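PDB 4P56: putative extracellular solute-binding protein from Bordetella bronchiseptica, which binds mandelate in both of its enantiomeric forms and probably serves as the periplasmic receptor that passes this solute to a TRAP transporter. Local coordinates for residues Ser32-Pro37 with Thr71-His76; Phe89-Tyr94 with Asp236-Ile241; Gly97-Thr102 with Asp133-Val138; Arg117-Trp122 with Ser262-Ala267; Lys127-Ala132 with Pro326-Ser331. All coordinates share one frame; numbering follows the deposited sequence.

How the interactions relate
Interaction 2 lies nearest the middle of the chain and is wholly buried; it joins two strands by backbone bonds and reaches the bound (R)-mandelate. Interaction 1 touches it through Trp34, which also lines the pocket, but joins two loops through an indole, an imidazole and a proline. On its other flank interaction 2 meets interaction 3, a partly buried loop contact in which a carboxylate takes one backbone N-H and its bound water another. Interactions 4 and 5 both use helix 114-129: the first, buried, sets it against helix 263-285 with no hydrogen bond between the two segments, and the second, farther out, sets its end against helix 325-340, where one water joins the polar groups.

Interaction 1: residues Ser32-Pro37 with Thr71-His76; sequences SSWLPP and TNPAGH
Trp34 and His76 meet edge to face: the CD1 corner of the indole stands over the centre of the imidazole, 3.7 Å from His76 CG, with the two planes turned 62° apart. The indole is swung into this place by a first torsion of 43°, which sets Trp34 CG between its own backbone N and carbonyl carbon. Pro73 comes over one indole face, its CB 3.8 Å from Trp34 CD2 in a CH-pi contact, while Leu35 CG lies over the opposite face. The imidazole is held at both nitrogens. Ser32 OG and His76 NE2 share a hydrogen bond of 2.8 Å, and His76 ND1 donates to Asn72 O over 2.9 Å, approaching from above the carbonyl plane. Asn72 OD1 in turn accepts from Gly75 N, an Asx motif. Ser32 OG also bonds Val70 N, and Trp34 NE1 bonds Phe89 O. With its imidazole neighbour so fixed and Pro73 and Leu35 on its two faces, the indole that touches mandelate probably has little freedom to turn.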
# COMPACT_ATOMS: atom_id res chain seq x y z
N SER A 32 -2.26 -17.05 -2.33
CA SER A 32 -1.11 -17.02 -1.43
C SER A 32 -1.00 -15.64 -0.79
O SER A 32 -1.15 -14.63 -1.47
CB SER A 32 0.21 -17.33 -2.15
OG SER A 32 1.30 -17.41 -1.23
N SER A 33 -0.71 -15.62 0.51
CA SER A 33 -0.47 -14.37 1.22
C SER A 33 0.91 -14.33 1.89
O SER A 33 1.35 -15.32 2.49
CB SER A 33 -1.52 -14.21 2.31
OG SER A 33 -1.13 -13.18 3.18
N TRP A 34 1.58 -13.19 1.78
CA TRP A 34 2.88 -13.01 2.41
C TRP A 34 2.73 -12.23 3.73
O TRP A 34 3.71 -11.86 4.35
CB TRP A 34 3.87 -12.32 1.47
CG TRP A 34 3.33 -11.15 0.66
CD1 TRP A 34 2.70 -11.21 -0.54
CD2 TRP A 34 3.38 -9.75 1.01
NE1 TRP A 34 2.37 -9.95 -0.98
CE2 TRP A 34 2.78 -9.03 -0.04
CE3 TRP A 34 3.87 -9.04 2.11
CZ2 TRP A 34 2.64 -7.64 -0.03
CZ3 TRP A 34 3.74 -7.65 2.12
CH2 TRP A 34 3.12 -6.97 1.07
N LEU A 35 1.47 -12.00 4.13
CA LEU A 35 1.14 -11.43 5.44
C LEU A 35 0.48 -12.48 6.34
O LEU A 35 -0.16 -13.39 5.84
CB LEU A 35 0.18 -10.27 5.27
CG LEU A 35 0.80 -9.06 4.56
CD1 LEU A 35 -0.25 -7.96 4.30
CD2 LEU A 35 1.97 -8.51 5.39
N PRO A 36 0.61 -12.33 7.66
CA PRO A 36 -0.06 -13.25 8.58
C PRO A 36 -1.55 -13.25 8.31
O PRO A 36 -2.08 -12.22 7.88
CB PRO A 36 0.20 -12.62 9.95
CG PRO A 36 1.30 -11.70 9.77
CD PRO A 36 1.28 -11.23 8.37
N PRO A 37 -2.23 -14.38 8.58
CA PRO A 37 -3.67 -14.48 8.30
C PRO A 37 -4.51 -13.56 9.17
O PRO A 37 -5.65 -13.26 8.82
CB PRO A 37 -4.00 -15.95 8.62
CG PRO A 37 -2.73 -16.64 8.92
CD PRO A 37 -1.68 -15.60 9.20
N THR A 71 6.09 -18.28 -1.89
CA THR A 71 7.42 -17.72 -2.18
C THR A 71 7.62 -16.47 -1.33
O THR A 71 6.83 -16.21 -0.44
CB THR A 71 7.58 -17.37 -3.66
OG1 THR A 71 8.92 -16.93 -3.90
CG2 THR A 71 6.59 -16.28 -4.08
N ASN A 72 8.67 -15.70 -1.61
CA ASN A 72 8.91 -14.46 -0.86
C ASN A 72 7.93 -13.38 -1.31
O ASN A 72 7.27 -13.53 -2.32
CB ASN A 72 10.34 -13.98 -1.07
CG ASN A 72 10.69 -13.82 -2.54
OD1 ASN A 72 10.30 -12.86 -3.18
ND2 ASN A 72 11.44 -14.78 -3.08
N PRO A 73 7.85 -12.27 -0.57
CA PRO A 73 6.81 -11.29 -0.95
C PRO A 73 6.89 -10.75 -2.38
O PRO A 73 5.89 -10.74 -3.11
CB PRO A 73 6.99 -10.18 0.09
CG PRO A 73 7.58 -10.91 1.31
CD PRO A 73 8.43 -12.02 0.77
N ALA A 74 8.07 -10.32 -2.81
CA ALA A 74 8.19 -9.79 -4.15
C ALA A 74 7.92 -10.85 -5.22
O ALA A 74 7.40 -10.54 -6.28
CB ALA A 74 9.55 -9.17 -4.34
N GLY A 75 8.25 -12.11 -4.90
CA GLY A 75 8.05 -13.23 -5.82
C GLY A 75 6.60 -13.55 -6.12
O GLY A 75 6.29 -14.35 -7.02
N HIS A 76 5.69 -12.94 -5.39
CA HIS A 76 4.28 -13.25 -5.56
C HIS A 76 3.71 -12.81 -6.92
O HIS A 76 2.76 -13.41 -7.40
CB HIS A 76 3.44 -12.68 -4.39
CG HIS A 76 3.35 -13.62 -3.21
ND1 HIS A 76 4.42 -13.86 -2.37
CD2 HIS A 76 2.33 -14.38 -2.76
CE1 HIS A 76 4.04 -14.73 -1.43
NE2 HIS A 76 2.79 -15.07 -1.66

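Interaction 2: residues Phe89-Tyr94 with Asp236-Ile241; sequences FVSHAY and DTHAVI. With RMN ((R)-mandelic acid), chain D.
An antiparallel strand pair sets Phe89-Ser91 beside His238-Val240 in a three-stranded sheet whose middle strand is 237-242, and the pair ends at the mandelate pocket. Val90 and Ala239 form the hydrogen-bonded pair, Val90 N to Ala239 O 3.0 Å and Ala239 N to Val90 O 2.9 Å. Past the strand, His92 N reaches Thr237 O, and its ring edge brings ND1 to Thr237 OG1 at 2.8 Å. Ser91 OG donates to the syn lone pair of Asp236 OD2 over 2.7 Å and accepts from Ala93 N, an ST turn. That same OD2 receives the hydroxyl O8 of (R)-mandelate at 2.8 Å. Tyr94, with Ser91 CB over the centre of one ring face, donates from OH to ligand O12 at 2.7 Å; Arg170 also bonds the ligand. His238, whose ND1 bonds Tyr144 OH, turns its ring edge to the ligand phenyl and gives a weak NE2 bond to Asp236 OD2. Two good donors and a weak third at OD2 are consistent with an ionised Asp236.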
# COMPACT_ATOMS: atom_id res chain seq x y z
N PHE A 89 -1.94 -10.62 -3.70
CA PHE A 89 -1.74 -9.17 -3.67
C PHE A 89 -0.25 -8.86 -3.69
O PHE A 89 0.56 -9.63 -3.17
CB PHE A 89 -2.38 -8.55 -2.43
CG PHE A 89 -1.87 -9.12 -1.14
CD1 PHE A 89 -2.34 -10.33 -0.66
CD2 PHE A 89 -0.91 -8.44 -0.42
CE1 PHE A 89 -1.86 -10.87 0.53
CE2 PHE A 89 -0.42 -8.98 0.79
CZ PHE A 89 -0.90 -10.18 1.26
N VAL A 90 0.11 -7.75 -4.32
CA VAL A 90 1.52 -7.38 -4.43
C VAL A 90 1.66 -5.92 -4.08
O VAL A 90 0.77 -5.14 -4.38
CB VAL A 90 2.07 -7.62 -5.87
CG1 VAL A 90 2.08 -9.09 -6.22
CG2 VAL A 90 1.26 -6.83 -6.89
N SER A 91 2.77 -5.56 -3.46
CA SER A 91 3.02 -4.17 -3.17
C SER A 91 3.78 -3.52 -4.31
O SER A 91 4.82 -4.00 -4.72
CB SER A 91 3.82 -3.96 -1.89
OG SER A 91 4.21 -2.59 -1.82
N HIS A 92 3.28 -2.38 -4.77
CA HIS A 92 3.91 -1.66 -5.85
C HIS A 92 5.28 -1.15 -5.47
O HIS A 92 6.12 -0.91 -6.34
CB HIS A 92 3.00 -0.52 -6.27
CG HIS A 92 1.83 -1.03 -7.04
ND1 HIS A 92 0.55 -0.58 -6.84
CD2 HIS A 92 1.77 -1.93 -8.03
CE1 HIS A 92 -0.27 -1.22 -7.66
NE2 HIS A 92 0.45 -2.04 -8.40
N ALA A 93 5.52 -1.03 -4.18
CA ALA A 93 6.84 -0.65 -3.68
C ALA A 93 7.92 -1.72 -3.89
O ALA A 93 9.11 -1.42 -3.82
CB ALA A 93 6.74 -0.29 -2.16
N TYR A 94 7.54 -2.97 -4.08
CA TYR A 94 8.50 -4.06 -4.02
C TYR A 94 9.17 -4.32 -5.37
O TYR A 94 9.96 -5.25 -5.47
CB TYR A 94 7.79 -5.32 -3.53
CG TYR A 94 7.35 -5.22 -2.09
CD1 TYR A 94 7.60 -4.04 -1.33
CD2 TYR A 94 6.71 -6.27 -1.48
CE1 TYR A 94 7.18 -3.97 -0.01
CE2 TYR A 94 6.29 -6.20 -0.15
CZ TYR A 94 6.52 -5.04 0.56
OH TYR A 94 6.10 -5.05 1.86
N ASP A 236 1.39 3.73 0.20
CA ASP A 236 1.81 2.64 -0.69
C ASP A 236 0.53 2.05 -1.27
O ASP A 236 -0.54 2.12 -0.63
CB ASP A 236 2.58 1.56 0.07
CG ASP A 236 3.03 0.40 -0.82
OD1 ASP A 236 3.30 0.60 -2.05
OD2 ASP A 236 3.09 -0.73 -0.29
N THR A 237 0.63 1.52 -2.49
CA THR A 237 -0.53 0.91 -3.14
C THR A 237 -0.21 -0.55 -3.33
O THR A 237 0.94 -0.90 -3.53
CB THR A 237 -0.87 1.58 -4.49
OG1 THR A 237 0.30 1.72 -5.30
CG2 THR A 237 -1.46 3.01 -4.26
N HIS A 238 -1.23 -1.39 -3.27
CA HIS A 238 -1.09 -2.78 -3.62
C HIS A 238 -2.02 -3.09 -4.78
O HIS A 238 -3.03 -2.41 -4.98
CB HIS A 238 -1.50 -3.66 -2.44
CG HIS A 238 -0.59 -3.57 -1.26
ND1 HIS A 238 -0.84 -4.27 -0.09
CD2 HIS A 238 0.54 -2.85 -1.04
CE1 HIS A 238 0.11 -4.00 0.78
NE2 HIS A 238 0.96 -3.14 0.23
N ALA A 239 -1.71 -4.15 -5.51
CA ALA A 239 -2.60 -4.63 -6.57
C ALA A 239 -3.12 -6.02 -6.23
O ALA A 239 -2.39 -6.85 -5.73
CB ALA A 239 -1.85 -4.68 -7.90
N VAL A 240 -4.40 -6.28 -6.51
CA VAL A 240 -4.89 -7.65 -6.46
C VAL A 240 -4.95 -8.19 -7.92
O VAL A 240 -5.54 -7.57 -8.81
CB VAL A 240 -6.26 -7.70 -5.79
CG1 VAL A 240 -6.82 -9.12 -5.87
CG2 VAL A 240 -6.15 -7.25 -4.35
N ILE A 241 -4.32 -9.34 -8.14
CA ILE A 241 -4.11 -9.88 -9.47
C ILE A 241 -4.57 -11.35 -9.55
O ILE A 241 -4.63 -12.06 -8.54
CB ILE A 241 -2.61 -9.76 -9.90
CG1 ILE A 241 -1.70 -10.43 -8.90
CG2 ILE A 241 -2.17 -8.27 -9.98
CD1 ILE A 241 -0.27 -10.58 -9.36
C1 RMN D . 3.23 -2.54 3.63
C2 RMN D . 2.85 -3.85 3.41
C3 RMN D . 2.01 -4.50 4.30
C4 RMN D . 1.58 -3.86 5.45
C5 RMN D . 1.98 -2.54 5.69
C6 RMN D . 2.80 -1.89 4.77
C7 RMN D . 4.16 -1.84 2.67
C10 RMN D . 5.52 -1.75 3.29
O8 RMN D . 3.78 -0.54 2.40
O11 RMN D . 5.86 -0.75 4.02
O12 RMN D . 6.33 -2.71 3.14

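Interaction 3: residues Gly97-Thr102 with Asp133-Val138; sequences GRFQLT and DEHKGV
Phe99 presses its CE1 corner over the centre of the His135 ring, 3.4 Å from His135 NE2, with the planes oblique at 46°. This is the tight side of the contact: His135 NE2 is hydrogen-bonded to His92 NE2, and Phe99 also packs on Phe77 of helix 76-81. Close by, Glu134 stretches across the other loop, and its OE2 accepts from Leu101 N over 2.9 Å, at a fairly straight 160° and on the syn side of the carboxylate; Tyr125 OH bonds the second oxygen, OE1. Glu134 and His135 stand on overlapping turns, type I from Asp133 to Lys136 and type II from His135 to Val138, in the link between helix 114-129 and strand 139-145; the partner loop closes into a 3-10 turn in which Phe99 O takes both N and OG1 of Thr102. Toward solvent the fit slackens. There a water donates to Glu134 OE2 at 2.7 Å and accepts from Gln100 N at 3.1 Å, and the exposed Arg98 carries its guanidinium away from 133-138.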
# COMPACT_ATOMS: atom_id res chain seq x y z
N GLY A 97 11.40 0.30 -10.33
CA GLY A 97 11.28 0.63 -11.74
C GLY A 97 9.99 0.25 -12.46
O GLY A 97 9.83 0.67 -13.60
N ARG A 98 9.07 -0.50 -11.84
CA ARG A 98 8.04 -1.20 -12.63
C ARG A 98 6.61 -0.66 -12.56
O ARG A 98 5.75 -0.96 -13.43
CB ARG A 98 8.05 -2.67 -12.22
CG ARG A 98 9.34 -3.32 -12.70
CD ARG A 98 9.18 -4.80 -12.95
NE ARG A 98 10.48 -5.44 -13.17
CZ ARG A 98 11.06 -5.64 -14.35
NH1 ARG A 98 10.50 -5.24 -15.49
NH2 ARG A 98 12.23 -6.25 -14.39
N PHE A 99 6.38 0.11 -11.52
CA PHE A 99 5.07 0.65 -11.19
C PHE A 99 5.21 2.14 -10.92
O PHE A 99 4.59 2.70 -10.01
CB PHE A 99 4.45 -0.08 -10.01
CG PHE A 99 4.14 -1.51 -10.32
CD1 PHE A 99 3.09 -1.84 -11.20
CD2 PHE A 99 4.90 -2.53 -9.78
CE1 PHE A 99 2.82 -3.18 -11.52
CE2 PHE A 99 4.65 -3.88 -10.13
CZ PHE A 99 3.60 -4.20 -10.99
N GLN A 100 6.01 2.80 -11.75
CA GLN A 100 6.23 4.23 -11.60
C GLN A 100 4.94 5.02 -11.70
O GLN A 100 4.81 6.07 -11.05
CB GLN A 100 7.19 4.77 -12.67
CG GLN A 100 8.49 4.04 -12.78
CD GLN A 100 9.32 4.52 -13.98
OE1 GLN A 100 9.40 5.74 -14.26
NE2 GLN A 100 9.94 3.58 -14.69
N LEU A 101 3.98 4.53 -12.49
CA LEU A 101 2.74 5.27 -12.67
C LEU A 101 1.85 5.28 -11.41
O LEU A 101 0.95 6.08 -11.34
CB LEU A 101 1.91 4.73 -13.87
CG LEU A 101 2.59 4.87 -15.24
CD1 LEU A 101 1.71 4.35 -16.38
CD2 LEU A 101 2.94 6.33 -15.47
N THR A 102 2.08 4.39 -10.46
CA THR A 102 1.24 4.40 -9.25
C THR A 102 1.58 5.53 -8.27
O THR A 102 0.83 5.77 -7.33
CB THR A 102 1.32 3.06 -8.48
OG1 THR A 102 2.64 2.89 -7.96
CG2 THR A 102 0.94 1.91 -9.40
N ASP A 133 0.12 -0.84 -19.38
CA ASP A 133 0.44 -2.27 -19.23
C ASP A 133 1.49 -2.54 -18.15
O ASP A 133 2.29 -3.46 -18.27
CB ASP A 133 0.93 -2.84 -20.59
CG ASP A 133 0.79 -4.34 -20.70
OD1 ASP A 133 -0.06 -4.92 -19.98
OD2 ASP A 133 1.51 -4.91 -21.57
N GLU A 134 1.48 -1.77 -17.06
CA GLU A 134 2.44 -2.02 -15.98
C GLU A 134 2.29 -3.42 -15.37
O GLU A 134 3.27 -3.97 -14.87
CB GLU A 134 2.30 -0.99 -14.88
CG GLU A 134 2.68 0.42 -15.28
CD GLU A 134 2.76 1.34 -14.11
OE1 GLU A 134 1.85 1.29 -13.21
OE2 GLU A 134 3.78 2.10 -14.06
N HIS A 135 1.07 -3.97 -15.37
CA HIS A 135 0.80 -5.29 -14.76
C HIS A 135 0.82 -6.40 -15.82
O HIS A 135 -0.00 -7.31 -15.81
CB HIS A 135 -0.56 -5.28 -14.02
CG HIS A 135 -0.60 -4.35 -12.86
ND1 HIS A 135 -0.69 -2.98 -13.00
CD2 HIS A 135 -0.49 -4.59 -11.54
CE1 HIS A 135 -0.64 -2.42 -11.81
NE2 HIS A 135 -0.50 -3.37 -10.91
N LYS A 136 1.75 -6.29 -16.78
CA LYS A 136 1.79 -7.20 -17.91
C LYS A 136 1.82 -8.64 -17.43
O LYS A 136 2.56 -8.97 -16.51
CB LYS A 136 3.04 -6.94 -18.75
CG LYS A 136 3.17 -7.82 -19.97
CD LYS A 136 4.47 -7.54 -20.74
CE LYS A 136 4.44 -8.21 -22.11
NZ LYS A 136 5.72 -7.99 -22.81
N GLY A 137 1.02 -9.49 -18.07
CA GLY A 137 1.13 -10.93 -17.89
C GLY A 137 0.17 -11.52 -16.86
O GLY A 137 0.09 -12.74 -16.74
N VAL A 138 -0.54 -10.68 -16.12
CA VAL A 138 -1.59 -11.13 -15.20
C VAL A 138 -2.83 -10.25 -15.41
O VAL A 138 -2.76 -9.20 -16.09
CB VAL A 138 -1.17 -11.02 -13.71
CG1 VAL A 138 0.12 -11.86 -13.44
CG2 VAL A 138 -0.95 -9.57 -13.31
O HOH W 1 6.38 2.02 -14.71

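Interaction 4: residues Arg117-Trp122 with Ser262-Ala267; sequences RSIAAW and SGRHLA
Arg264 NH2, gripped by Asp123 in a salt bridge and by Glu335 in a longer, weak ion pair, rests 3.4 Å from Ile119 CG2. The methyl lies over one face of the guanidinium, toward its rim, while NH2 keeps its acid partners. Two helices, 114-129 and 263-285, run nearly antiparallel here, their local axes 158° apart and 8.6 Å from each other at closest approach. They come together most closely at Ser118 and Ala267, two small residues that fit into each other's backbone: Ser118 CB sits 3.3 Å from Ala267 O, and Ala267 CB sits 3.6 Å from Ser118 O. Ser118 OG, meanwhile, is spoken for by Ala114 O in its own helix and by Ala145 N of the neighbouring strand. Farther along, Trp122 extends its indole from a first torsion of 168° so that one face lies against Gly263. Gly263 CA stands over the five-membered ring in a CH-pi contact, 3.3 Å from Trp122 NE1, and the residue's phi of 49° is one that a glycine adopts readily. Trp122 CB also meets Ala267 CB at 4.0 Å. No hydrogen bond crosses between the two segments, so their hold on each other comes from shape and van der Waals contact, with the charge of Arg264 answered by acids on other turns and helices.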
# COMPACT_ATOMS: atom_id res chain seq x y z
N ARG A 117 -8.14 7.27 -0.43
CA ARG A 117 -6.98 7.06 -1.33
C ARG A 117 -7.12 5.82 -2.22
O ARG A 117 -6.72 5.84 -3.39
CB ARG A 117 -5.70 6.93 -0.51
CG ARG A 117 -4.44 7.14 -1.31
CD ARG A 117 -3.19 6.83 -0.46
NE ARG A 117 -3.01 7.69 0.69
CZ ARG A 117 -2.36 8.86 0.65
NH1 ARG A 117 -1.87 9.32 -0.49
NH2 ARG A 117 -2.21 9.56 1.75
N SER A 118 -7.65 4.73 -1.66
CA SER A 118 -7.85 3.51 -2.42
C SER A 118 -8.83 3.75 -3.56
O SER A 118 -8.59 3.38 -4.71
CB SER A 118 -8.42 2.39 -1.53
OG SER A 118 -7.50 1.99 -0.54
N ILE A 119 -9.97 4.33 -3.23
CA ILE A 119 -11.01 4.55 -4.23
C ILE A 119 -10.49 5.47 -5.32
O ILE A 119 -10.63 5.19 -6.50
CB ILE A 119 -12.28 5.12 -3.61
CG1 ILE A 119 -12.96 4.04 -2.79
CG2 ILE A 119 -13.24 5.60 -4.71
CD1 ILE A 119 -13.94 4.56 -1.80
N ALA A 120 -9.87 6.58 -4.92
CA ALA A 120 -9.39 7.55 -5.89
C ALA A 120 -8.23 6.97 -6.69
O ALA A 120 -8.12 7.21 -7.90
CB ALA A 120 -8.99 8.86 -5.19
N ALA A 121 -7.38 6.18 -6.06
CA ALA A 121 -6.26 5.58 -6.79
C ALA A 121 -6.75 4.62 -7.86
O ALA A 121 -6.30 4.68 -9.00
CB ALA A 121 -5.31 4.85 -5.85
N TRP A 122 -7.64 3.71 -7.50
CA TRP A 122 -8.19 2.78 -8.48
C TRP A 122 -8.94 3.51 -9.59
O TRP A 122 -8.78 3.20 -10.76
CB TRP A 122 -9.11 1.72 -7.85
CG TRP A 122 -9.84 1.01 -8.94
CD1 TRP A 122 -11.15 1.13 -9.27
CD2 TRP A 122 -9.26 0.12 -9.91
NE1 TRP A 122 -11.43 0.36 -10.38
CE2 TRP A 122 -10.28 -0.27 -10.79
CE3 TRP A 122 -7.95 -0.38 -10.11
CZ2 TRP A 122 -10.05 -1.14 -11.86
CZ3 TRP A 122 -7.71 -1.22 -11.17
CH2 TRP A 122 -8.76 -1.62 -12.03
N SER A 262 -14.67 -6.54 -8.02
CA SER A 262 -13.29 -6.07 -7.93
C SER A 262 -13.25 -4.56 -8.13
O SER A 262 -14.20 -3.87 -7.77
CB SER A 262 -12.42 -6.82 -8.96
OG SER A 262 -12.37 -8.22 -8.65
N GLY A 263 -12.16 -4.03 -8.70
CA GLY A 263 -12.09 -2.61 -9.00
C GLY A 263 -12.51 -1.74 -7.82
O GLY A 263 -11.96 -1.84 -6.76
N ARG A 264 -13.47 -0.85 -8.03
CA ARG A 264 -13.79 0.15 -7.03
C ARG A 264 -14.37 -0.50 -5.76
O ARG A 264 -14.17 -0.00 -4.62
CB ARG A 264 -14.82 1.09 -7.64
CG ARG A 264 -15.11 2.29 -6.82
CD ARG A 264 -16.23 3.01 -7.52
NE ARG A 264 -15.99 4.43 -7.54
CZ ARG A 264 -16.14 5.21 -6.48
NH1 ARG A 264 -16.53 4.70 -5.32
NH2 ARG A 264 -15.91 6.52 -6.59
N HIS A 265 -15.12 -1.58 -5.96
CA HIS A 265 -15.72 -2.32 -4.83
C HIS A 265 -14.63 -2.88 -3.93
O HIS A 265 -14.70 -2.75 -2.71
CB HIS A 265 -16.56 -3.47 -5.35
CG HIS A 265 -17.26 -4.24 -4.29
ND1 HIS A 265 -18.45 -3.82 -3.72
CD2 HIS A 265 -16.97 -5.42 -3.70
CE1 HIS A 265 -18.84 -4.70 -2.82
NE2 HIS A 265 -17.96 -5.68 -2.79
N LEU A 266 -13.64 -3.50 -4.55
CA LEU A 266 -12.47 -4.05 -3.84
C LEU A 266 -11.66 -2.93 -3.16
O LEU A 266 -11.24 -3.05 -2.01
CB LEU A 266 -11.65 -4.85 -4.85
CG LEU A 266 -10.27 -5.43 -4.57
CD1 LEU A 266 -9.91 -6.37 -5.71
CD2 LEU A 266 -9.20 -4.40 -4.44
N ALA A 267 -11.47 -1.82 -3.86
CA ALA A 267 -10.71 -0.71 -3.33
C ALA A 267 -11.34 -0.23 -2.04
O ALA A 267 -10.64 -0.02 -1.05
CB ALA A 267 -10.64 0.44 -4.36

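Interaction 5: residues Lys127-Ala132 with Pro326-Ser331; sequences KYLLKA and PAALAS
The C-terminal part of helix 114-129, with a wider pi-type turn at Lys127-Leu129, packs against the beginning of helix 325-340 through the ring of Tyr128. One face of that ring lies on the helix backbone: Ala328 CA makes a CH-pi contact 3.9 Å from the ring centroid and 18° off its normal. Side chains of the same helix meet the ring at three places, Ala327 CB at 3.6 Å from Tyr128 CE1, Ala328 CB at 3.7 Å from Tyr128 CG, and Ser331 CB at 3.6 Å from Tyr128 CE2. On the opposite face runs Lys127, whose CG sits above the ring, so the phenol is sandwiched between its own neighbour and the other helix. Leu129, which also packs on Phe104 and Ile323, adds a looser touch of CD2 on Ala328 CB. At the outer end the polar tips gather on one water, which accepts from Lys127 NZ at 2.8 Å and is hydrogen-bonded to Tyr128 OH and, at 2.6 Å, to Ser331 OG. The division is chemical as well as spatial: ring carbons lie on alanines, while the phenol oxygen, the serine hydroxyl and the ammonium meet through shared water, and no direct hydrogen bond joins the two segments.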
# COMPACT_ATOMS: atom_id res chain seq x y z
N LYS A 127 -9.23 4.58 -15.19
CA LYS A 127 -9.62 5.52 -16.25
C LYS A 127 -8.45 5.93 -17.16
O LYS A 127 -8.63 6.10 -18.35
CB LYS A 127 -10.25 6.78 -15.64
CG LYS A 127 -10.60 7.86 -16.69
CD LYS A 127 -11.54 8.86 -16.07
CE LYS A 127 -12.14 9.82 -17.07
NZ LYS A 127 -13.01 10.78 -16.32
N TYR A 128 -7.26 6.10 -16.61
CA TYR A 128 -6.18 6.75 -17.37
C TYR A 128 -4.94 5.89 -17.62
O TYR A 128 -4.17 6.17 -18.54
CB TYR A 128 -5.71 8.04 -16.67
CG TYR A 128 -6.75 9.13 -16.55
CD1 TYR A 128 -6.98 10.01 -17.60
CD2 TYR A 128 -7.49 9.30 -15.39
CE1 TYR A 128 -7.92 11.00 -17.50
CE2 TYR A 128 -8.44 10.30 -15.29
CZ TYR A 128 -8.65 11.14 -16.34
OH TYR A 128 -9.59 12.14 -16.23
N LEU A 129 -4.70 4.88 -16.78
CA LEU A 129 -3.36 4.31 -16.73
C LEU A 129 -3.27 2.84 -17.17
O LEU A 129 -2.17 2.32 -17.37
CB LEU A 129 -2.80 4.43 -15.30
CG LEU A 129 -2.78 5.86 -14.75
CD1 LEU A 129 -2.26 5.93 -13.32
CD2 LEU A 129 -1.91 6.71 -15.63
N LEU A 130 -4.41 2.18 -17.32
CA LEU A 130 -4.41 0.75 -17.64
C LEU A 130 -3.67 0.45 -18.94
O LEU A 130 -3.03 -0.60 -19.06
CB LEU A 130 -5.84 0.21 -17.75
CG LEU A 130 -6.67 0.10 -16.46
CD1 LEU A 130 -7.99 -0.49 -16.82
CD2 LEU A 130 -6.00 -0.75 -15.40
N LYS A 131 -3.81 1.33 -19.94
CA LYS A 131 -3.21 1.11 -21.25
C LYS A 131 -1.69 1.02 -21.28
O LYS A 131 -1.12 0.47 -22.22
CB LYS A 131 -3.70 2.15 -22.28
CG LYS A 131 -3.37 3.60 -21.92
CD LYS A 131 -3.97 4.54 -22.97
CE LYS A 131 -3.30 5.90 -22.95
NZ LYS A 131 -3.90 6.79 -24.01
N ALA A 132 -1.04 1.53 -20.23
CA ALA A 132 0.42 1.48 -20.12
C ALA A 132 0.99 0.08 -19.80
O ALA A 132 2.22 -0.14 -19.90
CB ALA A 132 0.84 2.46 -19.06
N PRO A 326 -1.36 15.10 -16.61
CA PRO A 326 -2.07 16.19 -15.93
C PRO A 326 -3.52 15.86 -15.67
O PRO A 326 -4.00 16.23 -14.61
CB PRO A 326 -1.89 17.38 -16.91
CG PRO A 326 -0.52 17.13 -17.48
CD PRO A 326 -0.46 15.61 -17.66
N ALA A 327 -4.18 15.12 -16.57
CA ALA A 327 -5.57 14.71 -16.37
C ALA A 327 -5.72 13.72 -15.24
O ALA A 327 -6.60 13.88 -14.38
CB ALA A 327 -6.13 14.13 -17.60
N ALA A 328 -4.88 12.69 -15.24
CA ALA A 328 -4.92 11.68 -14.20
C ALA A 328 -4.66 12.31 -12.82
O ALA A 328 -5.36 12.04 -11.84
CB ALA A 328 -3.94 10.56 -14.53
N LEU A 329 -3.67 13.19 -12.76
CA LEU A 329 -3.28 13.80 -11.50
C LEU A 329 -4.40 14.71 -10.98
O LEU A 329 -4.78 14.65 -9.80
CB LEU A 329 -1.99 14.58 -11.73
CG LEU A 329 -1.33 15.19 -10.50
CD1 LEU A 329 -1.01 14.13 -9.46
CD2 LEU A 329 -0.07 15.91 -10.95
N ALA A 330 -4.96 15.52 -11.87
CA ALA A 330 -6.05 16.42 -11.53
C ALA A 330 -7.29 15.64 -11.10
O ALA A 330 -8.00 16.01 -10.18
CB ALA A 330 -6.36 17.32 -12.72
N SER A 331 -7.54 14.53 -11.78
CA SER A 331 -8.69 13.72 -11.47
C SER A 331 -8.56 13.09 -10.08
O SER A 331 -9.49 13.11 -9.27
CB SER A 331 -8.80 12.62 -12.52
OG SER A 331 -9.97 11.84 -12.32
O HOH W 2 -11.83 12.18 -14.17